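Local structure of type III effector NopAA (Sinorhizobium fredii USDA 257, 6SDU) at residues 58-63 with 227-232; 75-80 with 209-214; 85-90 with 190-195; 123-128 with 181-186; 150-155 with 162-167. The protein hydrolyses xyloglucan, acting as a family 12 glycoside hydrolase that a symbiotic bacterium delivers as a type III secretion effector. One frame throughout, in Å; residues are numbered along the deposited sequence.

Contact 1 (58-63 with 227-232)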
# COMPACT_ATOMS: atom_id res chain seq x y z
N TRP A 58 -8.96 10.97 -5.62
CA TRP A 58 -9.58 9.82 -6.25
C TRP A 58 -10.35 9.01 -5.21
O TRP A 58 -10.31 9.29 -4.01
CB TRP A 58 -8.55 8.95 -6.98
CG TRP A 58 -7.52 8.27 -6.16
CD1 TRP A 58 -6.37 8.82 -5.63
CD2 TRP A 58 -7.48 6.87 -5.84
NE1 TRP A 58 -5.65 7.85 -4.98
CE2 TRP A 58 -6.30 6.65 -5.09
CE3 TRP A 58 -8.31 5.78 -6.13
CZ2 TRP A 58 -5.93 5.38 -4.62
CZ3 TRP A 58 -7.96 4.53 -5.63
CH2 TRP A 58 -6.78 4.33 -4.89
N SER A 59 -11.12 8.05 -5.72
CA SER A 59 -11.98 7.23 -4.90
C SER A 59 -12.16 5.87 -5.56
O SER A 59 -11.96 5.72 -6.78
CB SER A 59 -13.33 7.97 -4.69
OG SER A 59 -14.37 7.08 -4.38
N VAL A 60 -12.51 4.87 -4.75
CA VAL A 60 -12.85 3.53 -5.23
C VAL A 60 -13.92 2.91 -4.33
O VAL A 60 -13.88 3.05 -3.09
CB VAL A 60 -11.60 2.63 -5.30
CG1 VAL A 60 -10.94 2.52 -3.93
CG2 VAL A 60 -12.00 1.26 -5.83
N TRP A 61 -14.91 2.27 -4.95
CA TRP A 61 -15.92 1.47 -4.25
C TRP A 61 -15.80 0.02 -4.68
O TRP A 61 -15.61 -0.26 -5.87
CB TRP A 61 -17.33 1.95 -4.55
CG TRP A 61 -18.43 1.07 -4.05
CD1 TRP A 61 -19.12 1.18 -2.83
CD2 TRP A 61 -19.05 -0.02 -4.75
NE1 TRP A 61 -20.10 0.22 -2.76
CE2 TRP A 61 -20.10 -0.52 -3.92
CE3 TRP A 61 -18.84 -0.61 -6.00
CZ2 TRP A 61 -20.90 -1.61 -4.28
CZ3 TRP A 61 -19.67 -1.70 -6.37
CH2 TRP A 61 -20.69 -2.18 -5.51
N SER A 62 -15.87 -0.91 -3.73
CA SER A 62 -15.66 -2.31 -4.05
C SER A 62 -16.54 -3.18 -3.18
O SER A 62 -16.68 -2.91 -1.99
CB SER A 62 -14.16 -2.69 -3.89
OG SER A 62 -13.84 -3.96 -4.43
N ASP A 63 -17.12 -4.22 -3.77
CA ASP A 63 -17.96 -5.22 -3.09
C ASP A 63 -17.35 -6.62 -3.29
O ASP A 63 -17.77 -7.37 -4.18
CB ASP A 63 -19.39 -5.15 -3.69
CG ASP A 63 -20.35 -6.15 -3.07
OD1 ASP A 63 -19.92 -6.93 -2.20
OD2 ASP A 63 -21.54 -6.17 -3.48
N PHE A 227 -13.93 3.91 -0.35
CA PHE A 227 -12.67 4.49 0.11
C PHE A 227 -12.41 5.76 -0.67
O PHE A 227 -12.35 5.73 -1.89
CB PHE A 227 -11.49 3.51 -0.09
CG PHE A 227 -11.65 2.20 0.65
CD1 PHE A 227 -12.43 1.19 0.12
CD2 PHE A 227 -10.99 1.98 1.85
CE1 PHE A 227 -12.55 -0.03 0.78
CE2 PHE A 227 -11.12 0.77 2.52
CZ PHE A 227 -11.92 -0.22 1.99
N ASN A 228 -12.28 6.89 0.03
CA ASN A 228 -11.99 8.17 -0.60
C ASN A 228 -10.57 8.61 -0.27
O ASN A 228 -10.19 8.68 0.91
CB ASN A 228 -12.97 9.27 -0.14
CG ASN A 228 -14.39 8.99 -0.55
OD1 ASN A 228 -14.69 8.84 -1.73
ND2 ASN A 228 -15.30 8.96 0.43
N PHE A 229 -9.82 8.97 -1.30
CA PHE A 229 -8.47 9.48 -1.10
C PHE A 229 -8.60 10.94 -1.50
O PHE A 229 -8.50 11.29 -2.68
CB PHE A 229 -7.45 8.67 -1.91
CG PHE A 229 -7.41 7.21 -1.53
CD1 PHE A 229 -6.61 6.76 -0.49
CD2 PHE A 229 -8.20 6.28 -2.18
CE1 PHE A 229 -6.58 5.41 -0.13
CE2 PHE A 229 -8.20 4.92 -1.81
CZ PHE A 229 -7.40 4.49 -0.78
N ASN A 230 -8.76 11.80 -0.49
CA ASN A 230 -9.05 13.20 -0.76
C ASN A 230 -7.80 13.94 -1.18
O ASN A 230 -7.87 14.89 -1.97
CB ASN A 230 -9.62 13.90 0.47
CG ASN A 230 -10.89 13.28 0.94
OD1 ASN A 230 -11.77 12.97 0.14
ND2 ASN A 230 -11.02 13.11 2.26
N ASN A 231 -6.65 13.50 -0.68
CA ASN A 231 -5.41 14.02 -1.20
C ASN A 231 -4.39 12.90 -1.23
O ASN A 231 -4.37 12.04 -0.35
CB ASN A 231 -4.91 15.20 -0.38
CG ASN A 231 -3.63 15.74 -0.94
OD1 ASN A 231 -3.59 16.20 -2.07
ND2 ASN A 231 -2.55 15.65 -0.16
N TRP A 232 -3.58 12.90 -2.29
CA TRP A 232 -2.39 12.06 -2.39
C TRP A 232 -1.40 12.76 -3.30
O TRP A 232 -1.74 13.06 -4.45
CB TRP A 232 -2.70 10.65 -2.92
CG TRP A 232 -1.54 9.71 -2.66
CD1 TRP A 232 -1.20 9.15 -1.46
CD2 TRP A 232 -0.53 9.27 -3.61
NE1 TRP A 232 -0.07 8.39 -1.59
CE2 TRP A 232 0.36 8.44 -2.89
CE3 TRP A 232 -0.32 9.48 -4.97
CZ2 TRP A 232 1.44 7.81 -3.50
CZ3 TRP A 232 0.77 8.85 -5.57
CH2 TRP A 232 1.62 8.02 -4.85
O HOH W 1 -12.07 11.66 -2.80
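Trp58 and Phe229 lie side by side as an offset stack, the phenyl and six-membered indole centroids 4.2 Å apart and their planes 17° from parallel. Phe229 CE2 makes the closest approach, 3.4 Å from Trp58 CH2, while Phe229 CB sits over the five-membered ring in a CH-pi contact. Trp58 can meet its neighbour in this way because its CG is held between the backbone N and the carbonyl carbon (chi1 66°). Val60 CG1 closes on the rim of the Phe229 ring, near its plane, and Val60 O lies at the edge of the Phe227 ring. Trp58 NE1 is buried here and has no polar partner in the model. Behind the rings the antiparallel backbones are joined by paired bonds: Trp58 N to Phe229 O (3.0 Å) and back from Phe229 N to Trp58 O (2.8 Å), with the same exchange between Val60 and Phe227. A water links Trp58 O to Asn230 OD1. On the other face, Ser59 OG lies 3.2 Å from Asn228 OD1, at best a weak bond, Phe227 O also being within reach. Strand 57-62 runs between strands 48-54 and 225-236 in the six-stranded sheet of the family 12 beta-sandwich, and the face carrying Trp58, Val60, Phe227 and Phe229 turns inward: Trp36 meets Trp58 edge-to-face, Trp104 does so with Phe227, and Val76 and Pro74 of strand 72-83 cover Trp58 and Val60 respectively.

Contact 2 (75-80 with 209-214)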
# COMPACT_ATOMS: atom_id res chain seq x y z
N HIS A 75 -5.28 1.38 -7.03
CA HIS A 75 -4.21 2.22 -6.51
C HIS A 75 -3.84 3.30 -7.50
O HIS A 75 -4.14 3.22 -8.69
CB HIS A 75 -2.97 1.40 -6.17
CG HIS A 75 -2.28 0.83 -7.37
ND1 HIS A 75 -2.68 -0.35 -7.96
CD2 HIS A 75 -1.21 1.27 -8.08
CE1 HIS A 75 -1.88 -0.61 -8.99
NE2 HIS A 75 -1.00 0.36 -9.09
N VAL A 76 -3.18 4.31 -6.96
CA VAL A 76 -2.54 5.38 -7.70
C VAL A 76 -1.04 5.09 -7.65
O VAL A 76 -0.55 4.48 -6.69
CB VAL A 76 -2.89 6.74 -7.06
CG1 VAL A 76 -2.45 6.77 -5.58
CG2 VAL A 76 -2.28 7.94 -7.83
N ALA A 77 -0.32 5.41 -8.72
CA ALA A 77 1.11 5.12 -8.80
C ALA A 77 1.88 6.32 -9.35
O ALA A 77 1.39 7.05 -10.21
CB ALA A 77 1.40 3.88 -9.68
N PHE A 78 3.12 6.48 -8.87
CA PHE A 78 4.02 7.56 -9.27
C PHE A 78 5.43 7.02 -9.48
O PHE A 78 6.03 6.45 -8.56
CB PHE A 78 4.02 8.66 -8.19
CG PHE A 78 4.75 9.95 -8.60
CD1 PHE A 78 6.10 10.13 -8.32
CD2 PHE A 78 4.06 10.99 -9.22
CE1 PHE A 78 6.75 11.32 -8.68
CE2 PHE A 78 4.70 12.17 -9.58
CZ PHE A 78 6.06 12.33 -9.30
N ASN A 79 5.98 7.24 -10.67
CA ASN A 79 7.30 6.72 -11.01
C ASN A 79 8.44 7.62 -10.51
O ASN A 79 8.36 8.85 -10.60
CB ASN A 79 7.41 6.56 -12.52
CG ASN A 79 8.01 5.24 -12.91
OD1 ASN A 79 9.21 5.02 -12.73
ND2 ASN A 79 7.18 4.34 -13.44
N ILE A 80 9.48 6.99 -9.96
CA ILE A 80 10.69 7.69 -9.49
C ILE A 80 11.87 7.45 -10.44
O ILE A 80 12.35 8.38 -11.09
CB ILE A 80 11.05 7.28 -8.05
CG1 ILE A 80 9.84 7.38 -7.12
CG2 ILE A 80 12.23 8.13 -7.51
CD1 ILE A 80 9.29 8.77 -6.97
N VAL A 209 15.00 3.15 -6.90
CA VAL A 209 13.59 3.31 -6.58
C VAL A 209 12.78 3.42 -7.87
O VAL A 209 12.98 4.35 -8.67
CB VAL A 209 13.39 4.52 -5.67
CG1 VAL A 209 11.91 4.72 -5.26
CG2 VAL A 209 14.29 4.38 -4.45
N GLY A 210 11.84 2.50 -8.07
CA GLY A 210 11.03 2.42 -9.27
C GLY A 210 9.70 3.13 -9.13
O GLY A 210 9.47 4.16 -9.77
N SER A 211 8.78 2.56 -8.35
CA SER A 211 7.43 3.10 -8.25
C SER A 211 7.00 3.31 -6.80
O SER A 211 7.27 2.47 -5.94
CB SER A 211 6.46 2.14 -8.94
OG SER A 211 5.24 2.79 -9.20
N VAL A 212 6.30 4.41 -6.54
CA VAL A 212 5.63 4.65 -5.27
C VAL A 212 4.14 4.51 -5.53
O VAL A 212 3.57 5.27 -6.33
CB VAL A 212 5.96 6.03 -4.67
CG1 VAL A 212 5.02 6.32 -3.50
CG2 VAL A 212 7.38 6.08 -4.19
N GLN A 213 3.49 3.54 -4.89
CA GLN A 213 2.06 3.30 -5.07
C GLN A 213 1.28 3.51 -3.77
O GLN A 213 1.83 3.39 -2.67
CB GLN A 213 1.80 1.88 -5.60
CG GLN A 213 2.51 1.59 -6.89
CD GLN A 213 2.41 0.14 -7.34
OE1 GLN A 213 2.00 -0.75 -6.59
NE2 GLN A 213 2.81 -0.09 -8.58
N TYR A 214 -0.01 3.83 -3.91
CA TYR A 214 -0.90 3.95 -2.75
C TYR A 214 -2.32 3.51 -3.11
O TYR A 214 -2.86 3.94 -4.12
CB TYR A 214 -0.91 5.38 -2.20
CG TYR A 214 -1.47 5.46 -0.79
CD1 TYR A 214 -0.78 4.90 0.29
CD2 TYR A 214 -2.68 6.11 -0.53
CE1 TYR A 214 -1.29 4.99 1.60
CE2 TYR A 214 -3.20 6.20 0.77
CZ TYR A 214 -2.51 5.63 1.83
OH TYR A 214 -3.03 5.72 3.12
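His75 and Gln213 meet through different first torsions: His75 CG sits between its backbone N and carbonyl carbon (chi1 69°), while Gln213 CG stands anti to its carbonyl carbon (chi1 -57°) and continues in an extended chain. Gln213 OE1 lies over one face of the imidazole, the side chains crossing at a slant with planes 32° apart, and Gln213 CD is 3.8 Å from His75 NE2. Gln213 CG also packs on Ala77 CB, at 3.8 Å. On the opposite face of the sheet, Val76 CG1 touches Tyr214 CB, and Ile80 CG1 touches both Val209 CG1 (3.8 Å) and Val212 CG2 (4.0 Å). The antiparallel strands are bonded in both directions at Val76 with Tyr214 and at Phe78 with Val212, and Ile80 N adds a nearly straight bond to Gly210 O (2.8 Å). Gly210 and Ser211 together face Trp111, a classic beta bulge. The apolar side packs against strand 225-236 within the sandwich; on the polar side, the side chain of Gln213 lies about 9 Å from the bound glucose. The imidazole and the amide each have a further polar partner: His75 ND1 bonds Tyr73 O, so ND1 probably carries the ring proton, and Gln213 OE1 accepts weakly from Trp111 NE1.

Contact 3 (85-90 with 190-195)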
# COMPACT_ATOMS: atom_id res chain seq x y z
N SER A 85 20.71 6.67 -3.46
CA SER A 85 21.79 7.59 -3.12
C SER A 85 21.64 8.94 -3.82
O SER A 85 22.04 9.97 -3.27
CB SER A 85 23.14 6.96 -3.47
OG SER A 85 23.22 6.63 -4.84
N SER A 86 21.04 8.96 -5.01
CA SER A 86 20.86 10.22 -5.74
C SER A 86 19.65 11.02 -5.25
O SER A 86 19.44 12.14 -5.71
CB SER A 86 20.75 9.96 -7.24
OG SER A 86 19.50 9.38 -7.57
N ILE A 87 18.84 10.45 -4.36
CA ILE A 87 17.60 11.09 -3.93
C ILE A 87 17.89 12.03 -2.76
O ILE A 87 18.49 11.62 -1.75
CB ILE A 87 16.55 10.04 -3.54
CG1 ILE A 87 16.05 9.31 -4.78
CG2 ILE A 87 15.36 10.69 -2.82
CD1 ILE A 87 15.49 7.92 -4.51
N ASN A 88 17.42 13.27 -2.87
CA ASN A 88 17.51 14.26 -1.81
C ASN A 88 16.24 14.34 -0.98
O ASN A 88 16.30 14.52 0.24
CB ASN A 88 17.81 15.65 -2.40
CG ASN A 88 19.00 15.64 -3.37
OD1 ASN A 88 20.14 15.38 -2.97
ND2 ASN A 88 18.74 15.92 -4.64
N THR A 89 15.08 14.21 -1.63
CA THR A 89 13.79 14.23 -0.94
C THR A 89 12.85 13.23 -1.61
O THR A 89 12.64 13.30 -2.82
CB THR A 89 13.17 15.63 -0.99
OG1 THR A 89 13.92 16.52 -0.15
CG2 THR A 89 11.73 15.60 -0.54
N LEU A 90 12.26 12.35 -0.81
CA LEU A 90 11.20 11.46 -1.30
C LEU A 90 10.18 11.30 -0.17
O LEU A 90 10.37 10.49 0.75
CB LEU A 90 11.73 10.11 -1.76
CG LEU A 90 10.67 9.18 -2.38
CD1 LEU A 90 9.89 9.87 -3.51
CD2 LEU A 90 11.29 7.90 -2.90
N ASP A 190 8.15 9.95 5.17
CA ASP A 190 9.47 10.22 4.61
C ASP A 190 9.96 8.88 4.09
O ASP A 190 10.54 8.08 4.82
CB ASP A 190 10.39 10.85 5.65
CG ASP A 190 11.81 11.08 5.13
OD1 ASP A 190 12.07 10.82 3.93
OD2 ASP A 190 12.66 11.51 5.95
N ILE A 191 9.68 8.63 2.81
CA ILE A 191 10.03 7.35 2.20
C ILE A 191 11.54 7.20 2.09
O ILE A 191 12.10 6.12 2.34
CB ILE A 191 9.30 7.19 0.85
CG1 ILE A 191 7.78 7.27 1.07
CG2 ILE A 191 9.67 5.85 0.18
CD1 ILE A 191 6.94 7.29 -0.19
N LYS A 192 12.24 8.30 1.78
CA LYS A 192 13.70 8.23 1.65
C LYS A 192 14.33 7.65 2.91
O LYS A 192 15.08 6.67 2.84
CB LYS A 192 14.25 9.63 1.37
CG LYS A 192 15.75 9.71 1.22
CD LYS A 192 16.20 11.14 1.44
CE LYS A 192 17.70 11.26 1.66
NZ LYS A 192 18.15 12.67 1.66
N SER A 193 13.95 8.18 4.07
CA SER A 193 14.47 7.73 5.37
C SER A 193 14.07 6.30 5.68
O SER A 193 14.84 5.56 6.31
CB SER A 193 13.96 8.64 6.49
OG SER A 193 14.51 9.94 6.39
N ILE A 194 12.84 5.90 5.32
CA ILE A 194 12.42 4.53 5.59
C ILE A 194 13.25 3.56 4.77
O ILE A 194 13.72 2.54 5.29
CB ILE A 194 10.91 4.37 5.31
CG1 ILE A 194 10.09 5.13 6.36
CG2 ILE A 194 10.54 2.89 5.27
CD1 ILE A 194 8.60 5.22 6.05
N LEU A 195 13.47 3.87 3.49
CA LEU A 195 14.31 3.02 2.66
C LEU A 195 15.75 3.01 3.18
O LEU A 195 16.42 1.96 3.18
CB LEU A 195 14.26 3.51 1.21
CG LEU A 195 12.88 3.40 0.56
CD1 LEU A 195 12.85 3.99 -0.85
CD2 LEU A 195 12.42 1.92 0.56
O HOH W 2 12.35 12.80 1.89
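Leu90 O receives two backbone N-H groups from the first turn of helix 191-200. Lys192 N approaches in the carbonyl plane, on a lone pair, at 3.1 Å; the bond from Ile191 N is weak, bent to 120° at the hydrogen. A third bond comes from the Lys192 side chain, which leaves with CG anti to the backbone N (chi1 180°) and stays extended, bringing NZ to Asn88 O (3.0 Å) from above the carbonyl plane. Water joins the segments as well, accepting from Leu90 N at 2.7 Å and donating to Asp190 OD1. Asp190 is the N-cap residue of the helix, and its OD1 also takes a weak capping bond from Ser193 N. In the beta-sandwich, the contact thus ties the start of strand 90-97 to the point where the neighbouring strand 186-190 gives way to the chain's one helix. Apolar contacts lie on the inner side. Leu90 CG is 4.0 Å from Ile191 CB, the two side chains crossing at a slant, while the side chains of Ile87 and Lys192 slide past each other in opposite directions, Ile87 CG2 to Lys192 CG 4.2 Å. Further in, Val209 touches Ile87, Leu90 and Leu195, Ile80 touches Leu90, and Val212 meets Ile191.

Contact 4 (123-128 with 181-186)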
# COMPACT_ATOMS: atom_id res chain seq x y z
N THR A 123 -1.08 2.21 6.54
CA THR A 123 -1.51 3.35 7.36
C THR A 123 -2.77 3.07 8.17
O THR A 123 -2.86 3.52 9.31
CB THR A 123 -1.73 4.59 6.48
OG1 THR A 123 -2.80 4.34 5.54
CG2 THR A 123 -0.44 4.96 5.76
N ASN A 124 -3.77 2.40 7.60
CA ASN A 124 -5.00 2.05 8.31
C ASN A 124 -5.44 0.69 7.78
O ASN A 124 -5.29 0.42 6.58
CB ASN A 124 -6.11 3.10 8.13
CG ASN A 124 -7.22 3.00 9.20
OD1 ASN A 124 -7.20 2.13 10.08
ND2 ASN A 124 -8.19 3.90 9.12
N TYR A 125 -5.89 -0.18 8.67
CA TYR A 125 -6.17 -1.56 8.27
C TYR A 125 -7.15 -2.15 9.28
O TYR A 125 -7.42 -1.57 10.33
CB TYR A 125 -4.87 -2.37 8.15
CG TYR A 125 -3.85 -2.13 9.27
CD1 TYR A 125 -3.03 -0.99 9.29
CD2 TYR A 125 -3.68 -3.06 10.28
CE1 TYR A 125 -2.10 -0.77 10.30
CE2 TYR A 125 -2.76 -2.86 11.30
CZ TYR A 125 -1.98 -1.72 11.31
OH TYR A 125 -1.07 -1.54 12.32
N THR A 126 -7.72 -3.30 8.92
CA THR A 126 -8.69 -3.93 9.80
C THR A 126 -8.08 -4.93 10.77
O THR A 126 -8.82 -5.47 11.59
CB THR A 126 -9.77 -4.67 9.00
OG1 THR A 126 -9.13 -5.61 8.12
CG2 THR A 126 -10.57 -3.71 8.21
N GLY A 127 -6.81 -5.31 10.60
CA GLY A 127 -6.10 -6.17 11.52
C GLY A 127 -5.39 -5.35 12.58
O GLY A 127 -5.73 -4.19 12.82
N ASN A 128 -4.42 -5.96 13.26
CA ASN A 128 -3.66 -5.26 14.31
C ASN A 128 -2.17 -5.16 13.96
O ASN A 128 -1.63 -5.97 13.21
CB ASN A 128 -3.82 -5.94 15.66
CG ASN A 128 -5.29 -6.24 16.00
OD1 ASN A 128 -5.65 -7.39 16.19
ND2 ASN A 128 -6.12 -5.20 16.03
N THR A 181 1.97 1.50 14.20
CA THR A 181 1.50 1.08 15.52
C THR A 181 0.27 1.86 15.94
O THR A 181 -0.51 1.38 16.77
CB THR A 181 2.61 1.22 16.57
OG1 THR A 181 3.05 2.59 16.64
CG2 THR A 181 3.77 0.31 16.20
N SER A 182 0.13 3.10 15.46
CA SER A 182 -1.10 3.88 15.61
C SER A 182 -1.67 4.15 14.22
O SER A 182 -1.02 4.78 13.38
CB SER A 182 -0.83 5.18 16.37
OG SER A 182 -2.05 5.79 16.75
N LYS A 183 -2.87 3.64 13.95
CA LYS A 183 -3.50 3.84 12.65
C LYS A 183 -3.90 5.30 12.49
O LYS A 183 -4.24 5.98 13.46
CB LYS A 183 -4.72 2.95 12.50
CG LYS A 183 -4.45 1.46 12.62
CD LYS A 183 -5.75 0.70 12.92
CE LYS A 183 -5.49 -0.80 13.00
NZ LYS A 183 -6.77 -1.55 12.97
N THR A 184 -3.83 5.79 11.25
CA THR A 184 -4.19 7.17 10.95
C THR A 184 -4.81 7.24 9.56
O THR A 184 -4.59 6.36 8.71
CB THR A 184 -2.96 8.09 11.05
OG1 THR A 184 -3.36 9.47 11.10
CG2 THR A 184 -2.02 7.85 9.85
N ASN A 185 -5.61 8.30 9.33
CA ASN A 185 -6.20 8.56 8.02
C ASN A 185 -5.63 9.80 7.34
O ASN A 185 -6.13 10.18 6.27
CB ASN A 185 -7.73 8.68 8.10
CG ASN A 185 -8.40 7.33 8.26
OD1 ASN A 185 -8.01 6.35 7.62
ND2 ASN A 185 -9.42 7.26 9.12
N SER A 186 -4.66 10.47 7.95
CA SER A 186 -3.96 11.56 7.28
C SER A 186 -2.56 11.64 7.88
O SER A 186 -2.38 11.41 9.08
CB SER A 186 -4.70 12.90 7.41
OG SER A 186 -4.58 13.40 8.72
O HOH W 3 -10.65 5.08 10.77
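Lys183 stretches across Tyr125 at about a right angle, its chain extended beyond CG, which itself stands anti to the carbonyl carbon (chi1 -59°). Lys183 CE rides over one face of the phenol ring, offset toward the rim, in a CH-pi contact of 3.9 Å to the ring centroid. The ammonium donates to two backbone carbonyls: Tyr125 O, 2.7 Å from Lys183 NZ and approached from above its plane, and Gly127 O, which Lys183 NZ meets almost head-on at 2.8 Å. NZ is also in cation-pi range of the same ring face. Tyr125 OH bonds Arg180 O, securing the far end of the ring. Asn124 extends with CG anti to the backbone N (chi1 -161°); its ND2 donates to Asn185 OD1 (2.9 Å), which lies near the Asn124 amide plane although the two amides are turned 51° apart. A water accepts from both ND2 groups, and Gln96 NE2 also reaches Asn185 OD1. Thr184 N bonds Thr123 O at 3.1 Å, where the chain turns a corner at the end of strand 117-125. Two carbonyls and an aromatic face around one ammonium should favour its charged form. The lysine thereby joins the loop after strand 174-180 to residues 125-127.

Contact 5 (150-155 with 162-167)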
# COMPACT_ATOMS: atom_id res chain seq x y z
N PRO A 150 6.56 -10.26 13.96
CA PRO A 150 7.39 -9.12 13.53
C PRO A 150 8.87 -9.43 13.67
O PRO A 150 9.30 -10.13 14.59
CB PRO A 150 7.00 -7.99 14.50
CG PRO A 150 5.83 -8.48 15.28
CD PRO A 150 5.76 -9.97 15.17
N VAL A 151 9.65 -8.89 12.75
CA VAL A 151 11.11 -9.00 12.85
C VAL A 151 11.70 -7.85 13.66
O VAL A 151 12.77 -8.00 14.25
CB VAL A 151 11.75 -9.11 11.46
CG1 VAL A 151 11.26 -10.38 10.77
CG2 VAL A 151 11.43 -7.89 10.61
N TYR A 152 11.04 -6.68 13.68
CA TYR A 152 11.41 -5.55 14.52
C TYR A 152 10.13 -4.92 15.03
O TYR A 152 9.13 -4.86 14.30
CB TYR A 152 12.23 -4.48 13.78
CG TYR A 152 13.52 -4.96 13.15
CD1 TYR A 152 14.72 -4.93 13.86
CD2 TYR A 152 13.55 -5.45 11.84
CE1 TYR A 152 15.91 -5.37 13.29
CE2 TYR A 152 14.73 -5.90 11.27
CZ TYR A 152 15.91 -5.85 12.00
OH TYR A 152 17.10 -6.28 11.43
N SER A 153 10.15 -4.45 16.28
CA SER A 153 8.99 -3.86 16.92
C SER A 153 9.25 -2.41 17.30
O SER A 153 10.39 -2.03 17.63
CB SER A 153 8.59 -4.65 18.17
OG SER A 153 7.92 -5.85 17.83
N ASN A 154 8.19 -1.59 17.22
CA ASN A 154 8.17 -0.18 17.64
C ASN A 154 9.33 0.62 17.05
O ASN A 154 9.98 1.42 17.72
CB ASN A 154 8.13 -0.07 19.16
CG ASN A 154 6.95 -0.81 19.76
OD1 ASN A 154 5.80 -0.51 19.44
ND2 ASN A 154 7.24 -1.80 20.59
N VAL A 155 9.54 0.45 15.76
CA VAL A 155 10.60 1.17 15.07
C VAL A 155 10.09 2.56 14.75
O VAL A 155 9.03 2.73 14.15
CB VAL A 155 11.02 0.42 13.80
CG1 VAL A 155 12.11 1.21 13.07
CG2 VAL A 155 11.48 -0.98 14.16
N TRP A 162 6.46 2.04 13.77
CA TRP A 162 5.98 0.93 12.97
C TRP A 162 6.43 -0.39 13.57
O TRP A 162 7.40 -0.45 14.32
CB TRP A 162 6.51 1.00 11.53
CG TRP A 162 6.46 2.33 10.83
CD1 TRP A 162 7.37 3.32 10.92
CD2 TRP A 162 5.48 2.77 9.87
NE1 TRP A 162 7.02 4.37 10.10
CE2 TRP A 162 5.86 4.06 9.45
CE3 TRP A 162 4.32 2.20 9.34
CZ2 TRP A 162 5.12 4.79 8.52
CZ3 TRP A 162 3.58 2.94 8.41
CH2 TRP A 162 3.99 4.22 8.02
N ASN A 163 5.70 -1.44 13.20
CA ASN A 163 6.13 -2.83 13.37
C ASN A 163 6.52 -3.37 11.99
O ASN A 163 5.81 -3.11 11.01
CB ASN A 163 5.02 -3.68 13.97
CG ASN A 163 4.86 -3.45 15.46
OD1 ASN A 163 5.79 -3.01 16.13
ND2 ASN A 163 3.66 -3.75 15.99
N VAL A 164 7.68 -4.04 11.91
CA VAL A 164 8.28 -4.47 10.66
C VAL A 164 8.14 -5.98 10.49
O VAL A 164 8.42 -6.75 11.42
CB VAL A 164 9.75 -4.04 10.58
CG1 VAL A 164 10.37 -4.40 9.22
CG2 VAL A 164 9.82 -2.55 10.81
N PHE A 165 7.72 -6.40 9.29
CA PHE A 165 7.51 -7.80 8.97
C PHE A 165 8.30 -8.16 7.71
O PHE A 165 8.52 -7.31 6.84
CB PHE A 165 6.04 -8.09 8.76
CG PHE A 165 5.21 -7.84 9.96
CD1 PHE A 165 4.78 -6.56 10.26
CD2 PHE A 165 4.86 -8.89 10.80
CE1 PHE A 165 4.01 -6.32 11.39
CE2 PHE A 165 4.08 -8.67 11.93
CZ PHE A 165 3.65 -7.39 12.22
N GLU A 166 8.70 -9.43 7.62
CA GLU A 166 9.50 -9.90 6.49
C GLU A 166 8.92 -11.18 5.89
O GLU A 166 8.64 -12.14 6.61
CB GLU A 166 10.95 -10.16 6.89
CG GLU A 166 11.83 -10.58 5.70
CD GLU A 166 13.21 -11.10 6.11
OE1 GLU A 166 14.00 -11.46 5.22
OE2 GLU A 166 13.49 -11.16 7.33
N GLY A 167 8.81 -11.20 4.56
CA GLY A 167 8.28 -12.33 3.85
C GLY A 167 8.75 -12.33 2.40
O GLY A 167 9.61 -11.54 2.01
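A doubly bulged antiparallel pairing joins Pro150-Val155 to strand 160-168 at the border of the nine-stranded sheet of the beta-sandwich. Val151 and Tyr152 form a classic bulge opposite Val164: Val151 N bonds Val164 O at 2.8 Å, whereas the bond from Tyr152 N to the same oxygen is weak. Val164 N returns a nearly straight bond to Tyr152 O (2.9 Å). Asn154 and Val155 then make a G1 bulge facing Trp162, with Asn154 in the left-handed region (phi 51°, psi 47°) that such a bulge uses at its first position. Trp162 and Val155 exchange two short bonds. Val155 and Val164 share one face, Val155 CG2 lying 4.1 Å from Val164 CG2, and Trp197 of helix 191-200 covers both. Further along, Pro150 lies beside Phe165, its CB over one face of the ring toward the rim and its CG 3.8 Å from Phe165 CE2. Phe165 touches Pro137, which lines the glucose pocket, and its side chain is about 9 Å from the sugar. Asn163, whose ND2 is held by Ser129 O, reaches back with its side chain across the shift in register, and Asn163 OD1 accepts from Asn154 N at 3.0 Å, the donor lying nearly along the C=O axis.

The five contacts nest along the chain, from contact 1 outermost to contact 5 innermost. Contact 1 belongs to the six-stranded sheet and contact 2 to the nine-stranded one. Their centres are about 17 Å apart, yet Trp58 and Trp232 pack on Val76 and Tyr214, joining the two layers of the sandwich. Contact 3, about 14 Å from contact 2, packs on it through Ile87, Leu90 and Ile191. Contacts 4 and 5, about 15 Å apart, adjoin through Thr181 and both reach the nine-stranded sheet. Tyr214 OH probably bonds Thr123 OG1, linking contacts 2 and 4. Contacts 2, 4 and 5, each with a side chain about 9 Å from the glucose, lie nearer the sugar than contact 1.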